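PDB 6M6U: mRNA nuclease HepT from Shewanella oneidensis MR-1, which acts as the toxin of a type VII toxin-antitoxin system, cleaving mRNA to arrest growth until the antitoxin MntA neutralizes it, mostly by tri-AMPylation. Local coordinates for residues Q20-D25 with Q36-L41; G64-Q67 with D71-T74; K91-L96 with E121-F126; N98-V101 with E106-L109. One frame throughout, in Å; residues are numbered along the deposited sequence.

Interaction 1. Residues Q20-D25 with Q36-L41; sequences QQVYGD and QDSVIL
Ser38 OG sits between two kinds of neighbour: the methyl groups of Val22 on its own chain and a carboxylate from another. Val22 CG2 lies 3.6 Å from Ser38 OG, and Val22 CG1 is 3.8 Å from the same oxygen, so both branches of the valine bear on the hydroxyl without bonding to it. The polar partner is Asp37 OD2 of the second subunit, which forms a hydrogen bond with Ser38 OG. The exchange is mutual, because Asp37 OD2 of this chain is bonded to Ser38 of the second subunit and also takes a salt bridge from its Arg18 and a hydrogen bond from its Asn42, three partners that probably stabilise this buried carboxylate in its charged form. The contact joins the last turn of helix 3-23 to the first turns of helix 33-60, two neighbouring helices of the HEPN helical bundle, at the interface with the second subunit. The rest of the packing between the two helices is apolar. Val39 CG2 meets Val22 CG1 at 4.2 Å and Tyr23 CB at the same distance. Tyr23 touches Val39 only through this CB; with chi1 at 175° its ring is carried past the valine to meet the ring of Phe29 and pack on Val113 and Val116 of helix 109-118. Helix 3-23 stops just beyond: Gly24 N still bonds to Gln20 O at 3.0 Å, but Gly24 itself turns to positive phi, 62°, a backbone angle that suits glycine.

Interaction 2. Residues G64-Q67 with D71-T74; sequences GIPQ and DSFT
The chain at Pro66 runs past the first turn of helix 69-78, close enough to bring the CA atoms of Pro66 and Ser72 to 4.7 Å. Residues 64-67 are irregular and 71-74 helical. One hydrogen bond ties the two together: Gln67 N donates to Asp71 OD1 at 2.8 Å, with an N-H...O angle of 161°, using the anti lone pair of the carboxylate. Asp71 reaches back to the loop because its CG stands anti to the backbone N (chi1 -168°). Its carboxylate, in the opening turn of helix 69-78 where negative charge is probably favoured, thus holds the backbone of the loop leading into this helix of the HEPN bundle. The side chain of the same glutamine also crowds the bonded oxygen: Gln67 CG lies 3.1 Å from Asp71 OD1. The backbone N of Asp71 is hydrogen-bonded to Ser68 OG. One residue earlier, Pro66 CB rests 3.6 Å from Ser72 CB. The Ser72 hydroxyl is hydrogen-bonded to Asn55 OD1, so loop and helix both lean on helix 33-60, with Pro66 also touching Asn55. On the outer side Ile65 and Pro66 pack on Thr88 and Gln112 of the antitoxin chain, while Phe73 turns inward between helices 33-60 and 84-102.

Interaction 3. Residues K91-L96 with E121-F126; sequences KKMVGL and EDFEQF
Met93 lays its terminal methyl over one face of the Phe123 ring, 3.4 Å above the plane and displaced toward the rim. This is a Met-aromatic contact with a CH-pi component, deep in the HEPN helical bundle, where it bridges helix 84-102 and helix 120-131. The nearest CA pair, Met93 and Asp122, is 9.1 Å apart, and two side chains coming from opposite directions span the gap. The Met93 chain bends at chi2 (-86°) and again at chi3, which swings the methyl in over the ring. From CE to the ring centroid is 3.9 Å, 27° off the normal. The sulfur takes a more oblique position, 4.6 Å from the centroid at 44° to the normal, so the methyl is the group that really sits on the face. The Phe123 ring also packs against Cys46 and Cys50 of helix 33-60 and Ile12 and Ile16 of helix 3-23, which places it where four helices converge. Asp122 OD2, hydrogen-bonded to His119 ND1, makes a marginal approach of 4.3 Å to Met93 CE. Within the overlap, Met93 CE comes nearest at the ring atom Phe123 CE2, 3.5 Å away, while Met93 SD stands 3.8 Å from Phe123 CZ.

Interaction 4. Residues N98-V101 with E106-L109; sequences NIAV and ELNL
Apolar packing of Ile99 and Ala100 against Leu107 closes the turn between helix 84-102 and helix 109-118. Both helix residues belong to the RX(4)HXY motif of this HEPN toxin. The motif starts at Arg97 on the helix and runs through His102, probably catalytic and the last helical residue, to Tyr104 just beyond, the tyrosine that MntA tri-AMPylates, unmodified here. No hydrogen bond crosses between the segments, and the nearest CA pair, Ala100 and Leu107, is 5.6 Å apart. With chi1 at -179° the CA-CB-CG chain of Leu107 is extended from the backbone N, and this carries its fork onto the helix. Leu107 CD2 faces Ala100 alone, 3.7 Å from Ala100 CA and 3.8 Å from Ala100 CB, while CD1 lies between Ala100 and Ile99. On the outer side Ile99 CG2 lies over the backbone of the turn, 3.7 Å from Leu107 CA. Glu106 adds only its main chain to the contact. Behind Ala100 the bundle continues with Ile40 of helix 33-60. The helix end is also used by the dimer, since Arg45 of the second subunit hydrogen-bonds to both Ala100 O and Val101 O. Leu107 CD1 makes a 3.8 Å contact with Ile99 CG2.

Interactions 1 and 4 adjoin, with centres 14 Å apart: Ile40 packs on Ala100, Val101 and Leu107, and both contacts reach the second subunit. Interactions 3 and 4 use successive parts of helix 84-102 and meet where Leu96 CD1 lies 3.7 Å from Leu107 CD1. Interaction 2 lies across the chain from interaction 1, centres 29 Å apart, but is coupled to interaction 3 through Thr74 OG1 and Lys91 NZ, 3.0 Å apart. Arg97, probably catalytic, falls in the sequence between the helical segments of interactions 3 and 4; the side chains of Met93 and Ala100 are each about 6 Å from its side chain, those of Val39 and Ser72 about 10 Å.

Interaction 1. Residues Q20-D25 with Q36-L41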
loop_
_atom_site.group_PDB
_atom_site.type_symbol
_atom_site.label_atom_id
_atom_site.label_comp_id
_atom_site.label_asym_id
_atom_site.label_seq_id
_atom_site.Cartn_x
_atom_site.Cartn_y
_atom_site.Cartn_z
ATOM N N GLN B 20 14.998 49.258 32.497
ATOM C CA GLN B 20 15.427 50.324 33.398
ATOM C C GLN B 20 14.468 51.508 33.355
ATOM O O GLN B 20 14.162 52.107 34.393
ATOM C CB GLN B 20 16.847 50.763 33.046
ATOM C CG GLN B 20 17.902 49.729 33.411
ATOM C CD GLN B 20 19.204 49.918 32.660
ATOM O OE1 GLN B 20 19.273 50.665 31.683
ATOM N NE2 GLN B 20 20.249 49.233 33.113
ATOM N N GLN B 21 13.967 51.844 32.166
ATOM C CA GLN B 21 13.070 52.989 32.035
ATOM C C GLN B 21 11.709 52.711 32.664
ATOM O O GLN B 21 11.141 53.578 33.336
ATOM C CB GLN B 21 12.922 53.360 30.560
ATOM C CG GLN B 21 11.898 54.438 30.270
ATOM C CD GLN B 21 12.093 55.049 28.896
ATOM O OE1 GLN B 21 11.134 55.467 28.244
ATOM N NE2 GLN B 21 13.350 55.105 28.454
ATOM N N VAL B 22 11.170 51.507 32.458
ATOM C CA VAL B 22 9.840 51.189 32.967
ATOM C C VAL B 22 9.875 50.953 34.472
ATOM O O VAL B 22 8.935 51.311 35.191
ATOM C CB VAL B 22 9.261 49.980 32.207
ATOM C CG1 VAL B 22 8.024 49.435 32.910
ATOM C CG2 VAL B 22 8.917 50.375 30.783
ATOM N N TYR B 23 10.959 50.358 34.976
ATOM C CA TYR B 23 11.061 50.095 36.408
ATOM C C TYR B 23 11.385 51.361 37.194
ATOM O O TYR B 23 11.027 51.457 38.374
ATOM C CB TYR B 23 12.105 49.002 36.670
ATOM C CG TYR B 23 12.379 48.723 38.134
ATOM C CD1 TYR B 23 11.601 47.819 38.850
ATOM C CD2 TYR B 23 13.425 49.356 38.796
ATOM C CE1 TYR B 23 11.852 47.566 40.190
ATOM C CE2 TYR B 23 13.682 49.111 40.130
ATOM C CZ TYR B 23 12.894 48.215 40.821
ATOM O OH TYR B 23 13.155 47.976 42.151
ATOM N N GLY B 24 12.052 52.325 36.562
ATOM C CA GLY B 24 12.239 53.636 37.167
ATOM C C GLY B 24 13.033 53.576 38.456
ATOM O O GLY B 24 14.117 52.985 38.526
ATOM N N ASP B 25 12.489 54.205 39.497
ATOM C CA ASP B 25 13.132 54.186 40.804
ATOM C C ASP B 25 12.786 52.938 41.603
ATOM O O ASP B 25 13.532 52.578 42.521
ATOM C CB ASP B 25 12.751 55.445 41.591
ATOM C CG ASP B 25 11.253 55.572 41.810
ATOM O OD1 ASP B 25 10.655 54.667 42.420
ATOM O OD2 ASP B 25 10.670 56.583 41.367
ATOM N N GLN B 36 5.039 45.380 35.942
ATOM C CA GLN B 36 5.585 44.030 36.035
ATOM C C GLN B 36 5.495 43.320 34.690
ATOM O O GLN B 36 6.475 42.729 34.223
ATOM C CB GLN B 36 4.854 43.244 37.126
ATOM C CG GLN B 36 5.048 43.836 38.519
ATOM C CD GLN B 36 3.980 43.403 39.500
ATOM O OE1 GLN B 36 3.442 42.304 39.406
ATOM N NE2 GLN B 36 3.669 44.274 40.454
ATOM N N ASP B 37 4.326 43.390 34.047
ATOM C CA ASP B 37 4.152 42.826 32.712
ATOM C C ASP B 37 5.228 43.324 31.751
ATOM O O ASP B 37 5.820 42.539 31.002
ATOM C CB ASP B 37 2.763 43.177 32.179
ATOM C CG ASP B 37 1.645 42.481 32.938
ATOM O OD1 ASP B 37 1.929 41.522 33.689
ATOM O OD2 ASP B 37 0.474 42.886 32.767
ATOM N N SER B 38 5.503 44.631 31.772
ATOM C CA SER B 38 6.447 45.200 30.814
ATOM C C SER B 38 7.882 44.802 31.135
ATOM O O SER B 38 8.680 44.554 30.224
ATOM C CB SER B 38 6.307 46.721 30.779
ATOM O OG SER B 38 7.232 47.281 29.865
ATOM N N VAL B 39 8.237 44.749 32.420
ATOM C CA VAL B 39 9.569 44.282 32.795
ATOM C C VAL B 39 9.732 42.811 32.439
ATOM O O VAL B 39 10.751 42.397 31.872
ATOM C CB VAL B 39 9.824 44.531 34.293
ATOM C CG1 VAL B 39 11.084 43.800 34.748
ATOM C CG2 VAL B 39 9.934 46.029 34.578
ATOM N N ILE B 40 8.719 42.003 32.752
ATOM C CA ILE B 40 8.802 40.567 32.503
ATOM C C ILE B 40 8.921 40.286 31.008
ATOM O O ILE B 40 9.700 39.421 30.588
ATOM C CB ILE B 40 7.591 39.855 33.134
ATOM C CG1 ILE B 40 7.721 39.855 34.663
ATOM C CG2 ILE B 40 7.441 38.445 32.586
ATOM C CD1 ILE B 40 6.482 39.372 35.388
ATOM N N LEU B 41 8.179 41.028 30.183
ATOM C CA LEU B 41 8.225 40.787 28.744
ATOM C C LEU B 41 9.585 41.159 28.169
ATOM O O LEU B 41 10.142 40.431 27.337
ATOM C CB LEU B 41 7.113 41.559 28.038
ATOM C CG LEU B 41 7.055 41.259 26.531
ATOM C CD1 LEU B 41 6.237 39.999 26.264
ATOM C CD2 LEU B 41 6.493 42.431 25.755
#

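Interaction 2. Residues G64-Q67 with D71-T74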
loop_
_atom_site.group_PDB
_atom_site.type_symbol
_atom_site.label_atom_id
_atom_site.label_comp_id
_atom_site.label_asym_id
_atom_site.label_seq_id
_atom_site.Cartn_x
_atom_site.Cartn_y
_atom_site.Cartn_z
ATOM N N GLY B 64 27.562 21.230 18.825
ATOM C CA GLY B 64 26.568 20.284 19.287
ATOM C C GLY B 64 25.156 20.760 19.011
ATOM O O GLY B 64 24.949 21.893 18.563
ATOM N N ILE B 65 24.175 19.897 19.261
ATOM C CA ILE B 65 22.764 20.240 19.136
ATOM C C ILE B 65 22.250 20.567 20.546
ATOM O O ILE B 65 22.223 19.669 21.398
ATOM C CB ILE B 65 21.955 19.101 18.506
ATOM C CG1 ILE B 65 22.564 18.693 17.163
ATOM C CG2 ILE B 65 20.496 19.509 18.337
ATOM C CD1 ILE B 65 22.081 17.353 16.670
ATOM N N PRO B 66 21.869 21.811 20.820
ATOM C CA PRO B 66 21.343 22.133 22.158
ATOM C C PRO B 66 20.030 21.411 22.428
ATOM O O PRO B 66 19.027 21.621 21.737
ATOM C CB PRO B 66 21.162 23.655 22.109
ATOM C CG PRO B 66 21.128 24.000 20.655
ATOM C CD PRO B 66 22.012 23.006 19.977
ATOM N N GLN B 67 20.048 20.547 23.446
ATOM C CA GLN B 67 18.853 19.816 23.857
ATOM C C GLN B 67 17.788 20.722 24.462
ATOM O O GLN B 67 16.653 20.271 24.648
ATOM C CB GLN B 67 19.226 18.722 24.863
ATOM C CG GLN B 67 20.512 17.979 24.533
ATOM C CD GLN B 67 20.653 16.674 25.300
ATOM O OE1 GLN B 67 21.151 16.654 26.432
ATOM N NE2 GLN B 67 20.223 15.575 24.677
ATOM N N ASP B 71 20.734 24.213 27.795
ATOM C CA ASP B 71 21.800 23.387 27.247
ATOM C C ASP B 71 22.593 24.116 26.174
ATOM O O ASP B 71 23.753 23.769 25.925
ATOM C CB ASP B 71 21.217 22.095 26.674
ATOM C CG ASP B 71 22.283 21.070 26.344
ATOM O OD1 ASP B 71 22.195 20.444 25.265
ATOM O OD2 ASP B 71 23.215 20.878 27.157
ATOM N N SER B 72 21.994 25.125 25.535
ATOM C CA SER B 72 22.725 25.914 24.551
ATOM C C SER B 72 23.777 26.788 25.219
ATOM O O SER B 72 24.861 26.991 24.663
ATOM C CB SER B 72 21.754 26.766 23.738
ATOM O OG SER B 72 22.399 27.300 22.598
ATOM N N PHE B 73 23.469 27.330 26.402
ATOM C CA PHE B 73 24.496 28.024 27.177
ATOM C C PHE B 73 25.522 27.041 27.719
ATOM O O PHE B 73 26.722 27.340 27.745
ATOM C CB PHE B 73 23.865 28.816 28.324
ATOM C CG PHE B 73 22.999 29.951 27.873
ATOM C CD1 PHE B 73 23.514 30.952 27.066
ATOM C CD2 PHE B 73 21.673 30.024 28.260
ATOM C CE1 PHE B 73 22.722 32.003 26.649
ATOM C CE2 PHE B 73 20.875 31.074 27.850
ATOM C CZ PHE B 73 21.402 32.068 27.043
ATOM N N THR B 74 25.065 25.866 28.164
ATOM C CA THR B 74 25.986 24.851 28.663
ATOM C C THR B 74 27.031 24.490 27.615
ATOM O O THR B 74 28.222 24.391 27.929
ATOM C CB THR B 74 25.212 23.606 29.099
ATOM O OG1 THR B 74 24.344 23.937 30.190
ATOM C CG2 THR B 74 26.163 22.506 29.533
#

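Interaction 3. Residues K91-L96 with E121-F126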
loop_
_atom_site.group_PDB
_atom_site.type_symbol
_atom_site.label_atom_id
_atom_site.label_comp_id
_atom_site.label_asym_id
_atom_site.label_seq_id
_atom_site.Cartn_x
_atom_site.Cartn_y
_atom_site.Cartn_z
ATOM N N LYS B 91 21.453 30.779 32.653
ATOM C CA LYS B 91 20.517 29.665 32.733
ATOM C C LYS B 91 19.455 29.888 33.806
ATOM O O LYS B 91 18.298 29.491 33.615
ATOM C CB LYS B 91 21.273 28.355 32.973
ATOM C CG LYS B 91 22.034 27.870 31.740
ATOM C CD LYS B 91 23.084 26.821 32.080
ATOM C CE LYS B 91 22.457 25.579 32.692
ATOM N NZ LYS B 91 23.470 24.522 32.996
ATOM N N LYS B 92 19.805 30.529 34.930
ATOM C CA LYS B 92 18.779 30.815 35.933
ATOM C C LYS B 92 17.944 32.036 35.557
ATOM O O LYS B 92 16.800 32.165 36.022
ATOM C CB LYS B 92 19.400 30.967 37.333
ATOM C CG LYS B 92 20.660 31.802 37.450
ATOM C CD LYS B 92 21.324 31.575 38.810
ATOM C CE LYS B 92 20.306 31.545 39.944
ATOM N NZ LYS B 92 19.864 32.918 40.320
ATOM N N MET B 93 18.479 32.926 34.713
ATOM C CA MET B 93 17.635 33.932 34.076
ATOM C C MET B 93 16.491 33.283 33.303
ATOM O O MET B 93 15.323 33.661 33.462
ATOM C CB MET B 93 18.463 34.800 33.140
ATOM C CG MET B 93 19.359 35.795 33.827
ATOM S SD MET B 93 18.452 37.307 34.182
ATOM C CE MET B 93 19.762 38.510 34.005
ATOM N N VAL B 94 16.818 32.311 32.442
ATOM C CA VAL B 94 15.798 31.588 31.686
ATOM C C VAL B 94 14.775 30.971 32.628
ATOM O O VAL B 94 13.563 31.049 32.392
ATOM C CB VAL B 94 16.453 30.518 30.791
ATOM C CG1 VAL B 94 15.391 29.758 30.013
ATOM C CG2 VAL B 94 17.464 31.151 29.846
ATOM N N GLY B 95 15.247 30.349 33.711
ATOM C CA GLY B 95 14.326 29.756 34.666
ATOM C C GLY B 95 13.398 30.781 35.288
ATOM O O GLY B 95 12.210 30.514 35.492
ATOM N N LEU B 96 13.927 31.968 35.593
ATOM C CA LEU B 96 13.082 33.037 36.114
ATOM C C LEU B 96 12.082 33.502 35.066
ATOM O O LEU B 96 10.922 33.787 35.390
ATOM C CB LEU B 96 13.941 34.207 36.585
ATOM C CG LEU B 96 13.151 35.384 37.163
ATOM C CD1 LEU B 96 12.331 34.935 38.368
ATOM C CD2 LEU B 96 14.085 36.532 37.536
ATOM N N GLU B 121 23.495 43.080 34.347
ATOM C CA GLU B 121 24.880 43.072 33.885
ATOM C C GLU B 121 25.256 41.751 33.225
ATOM O O GLU B 121 26.180 41.718 32.406
ATOM C CB GLU B 121 25.827 43.360 35.051
ATOM C CG GLU B 121 26.122 44.838 35.282
ATOM C CD GLU B 121 25.004 45.570 36.010
ATOM O OE1 GLU B 121 25.153 46.788 36.242
ATOM O OE2 GLU B 121 23.985 44.935 36.355
ATOM N N ASP B 122 24.571 40.656 33.576
ATOM C CA ASP B 122 24.851 39.371 32.939
ATOM C C ASP B 122 24.589 39.432 31.440
ATOM O O ASP B 122 25.387 38.931 30.642
ATOM C CB ASP B 122 24.015 38.264 33.584
ATOM C CG ASP B 122 24.351 38.053 35.050
ATOM O OD1 ASP B 122 25.457 38.453 35.472
ATOM O OD2 ASP B 122 23.509 37.483 35.777
ATOM N N PHE B 123 23.473 40.048 31.040
ATOM C CA PHE B 123 23.207 40.268 29.623
ATOM C C PHE B 123 24.314 41.088 28.973
ATOM O O PHE B 123 24.765 40.772 27.868
ATOM C CB PHE B 123 21.860 40.967 29.444
ATOM C CG PHE B 123 20.677 40.136 29.849
ATOM C CD1 PHE B 123 20.561 38.818 29.435
ATOM C CD2 PHE B 123 19.676 40.677 30.644
ATOM C CE1 PHE B 123 19.471 38.055 29.804
ATOM C CE2 PHE B 123 18.580 39.917 31.018
ATOM C CZ PHE B 123 18.480 38.602 30.597
ATOM N N GLU B 124 24.760 42.151 29.647
ATOM C CA GLU B 124 25.795 43.011 29.081
ATOM C C GLU B 124 27.149 42.313 29.074
ATOM O O GLU B 124 27.932 42.477 28.131
ATOM C CB GLU B 124 25.859 44.325 29.858
ATOM C CG GLU B 124 24.488 44.923 30.125
ATOM C CD GLU B 124 24.457 46.427 29.969
ATOM O OE1 GLU B 124 24.714 47.135 30.963
ATOM O OE2 GLU B 124 24.182 46.898 28.844
ATOM N N GLN B 125 27.434 41.526 30.113
ATOM C CA GLN B 125 28.651 40.720 30.128
ATOM C C GLN B 125 28.642 39.690 29.002
ATOM O O GLN B 125 29.670 39.453 28.357
ATOM C CB GLN B 125 28.794 40.040 31.490
ATOM C CG GLN B 125 30.108 39.315 31.721
ATOM C CD GLN B 125 30.170 38.661 33.091
ATOM O OE1 GLN B 125 29.449 39.051 34.012
ATOM N NE2 GLN B 125 31.028 37.657 33.229
ATOM N N PHE B 126 27.485 39.074 28.749
ATOM C CA PHE B 126 27.359 38.135 27.637
ATOM C C PHE B 126 27.561 38.835 26.298
ATOM O O PHE B 126 28.188 38.280 25.388
ATOM C CB PHE B 126 25.989 37.455 27.703
ATOM C CG PHE B 126 25.710 36.522 26.565
ATOM C CD1 PHE B 126 26.330 35.287 26.495
ATOM C CD2 PHE B 126 24.802 36.867 25.579
ATOM C CE1 PHE B 126 26.060 34.419 25.451
ATOM C CE2 PHE B 126 24.529 36.003 24.531
ATOM C CZ PHE B 126 25.159 34.777 24.469
#

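Interaction 4. Residues N98-V101 with E106-L109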
loop_
_atom_site.group_PDB
_atom_site.type_symbol
_atom_site.label_atom_id
_atom_site.label_comp_id
_atom_site.label_asym_id
_atom_site.label_seq_id
_atom_site.Cartn_x
_atom_site.Cartn_y
_atom_site.Cartn_z
ATOM N N ASN B 98 10.721 31.656 32.732
ATOM C CA ASN B 98 9.665 30.648 32.679
ATOM C C ASN B 98 8.658 30.843 33.804
ATOM O O ASN B 98 7.446 30.733 33.586
ATOM C CB ASN B 98 10.266 29.242 32.743
ATOM C CG ASN B 98 11.030 28.871 31.482
ATOM O OD1 ASN B 98 10.867 29.499 30.437
ATOM N ND2 ASN B 98 11.863 27.837 31.576
ATOM N N ILE B 99 9.138 31.132 35.015
ATOM C CA ILE B 99 8.225 31.366 36.130
ATOM C C ILE B 99 7.445 32.654 35.909
ATOM O O ILE B 99 6.211 32.673 35.992
ATOM C CB ILE B 99 8.993 31.397 37.464
ATOM C CG1 ILE B 99 9.671 30.051 37.729
ATOM C CG2 ILE B 99 8.055 31.761 38.610
ATOM C CD1 ILE B 99 10.534 30.045 38.977
ATOM N N ALA B 100 8.157 33.746 35.610
ATOM C CA ALA B 100 7.510 35.043 35.449
ATOM C C ALA B 100 6.428 34.995 34.377
ATOM O O ALA B 100 5.338 35.551 34.560
ATOM C CB ALA B 100 8.555 36.109 35.115
ATOM N N VAL B 101 6.696 34.313 33.267
ATOM C CA VAL B 101 5.755 34.324 32.153
ATOM C C VAL B 101 4.666 33.273 32.344
ATOM O O VAL B 101 3.472 33.578 32.252
ATOM C CB VAL B 101 6.502 34.131 30.821
ATOM C CG1 VAL B 101 5.516 34.114 29.664
ATOM C CG2 VAL B 101 7.538 35.232 30.630
ATOM N N GLU B 106 3.052 31.982 41.124
ATOM C CA GLU B 106 4.144 31.479 41.949
ATOM C C GLU B 106 5.395 32.342 41.868
ATOM O O GLU B 106 6.383 32.041 42.548
ATOM C CB GLU B 106 4.489 30.040 41.559
ATOM C CG GLU B 106 3.464 29.019 42.012
ATOM C CD GLU B 106 2.914 29.328 43.391
ATOM O OE1 GLU B 106 1.690 29.554 43.503
ATOM O OE2 GLU B 106 3.706 29.355 44.358
ATOM N N LEU B 107 5.383 33.397 41.060
ATOM C CA LEU B 107 6.549 34.257 40.945
ATOM C C LEU B 107 6.790 34.999 42.249
ATOM O O LEU B 107 5.862 35.545 42.856
ATOM C CB LEU B 107 6.371 35.256 39.804
ATOM C CG LEU B 107 7.543 36.210 39.561
ATOM C CD1 LEU B 107 8.803 35.431 39.226
ATOM C CD2 LEU B 107 7.211 37.205 38.457
ATOM N N ASN B 108 8.044 35.004 42.689
ATOM C CA ASN B 108 8.461 35.841 43.805
ATOM C C ASN B 108 8.959 37.157 43.224
ATOM O O ASN B 108 10.053 37.221 42.654
ATOM C CB ASN B 108 9.536 35.159 44.644
ATOM C CG ASN B 108 9.765 35.864 45.966
ATOM O OD1 ASN B 108 10.616 36.748 46.073
ATOM N ND2 ASN B 108 8.989 35.489 46.978
ATOM N N LEU B 109 8.149 38.206 43.372
ATOM C CA LEU B 109 8.434 39.475 42.716
ATOM C C LEU B 109 9.745 40.095 43.182
ATOM O O LEU B 109 10.278 40.972 42.495
ATOM C CB LEU B 109 7.277 40.443 42.954
ATOM C CG LEU B 109 6.862 41.314 41.774
ATOM C CD1 LEU B 109 6.785 40.492 40.492
ATOM C CD2 LEU B 109 5.526 41.957 42.080
#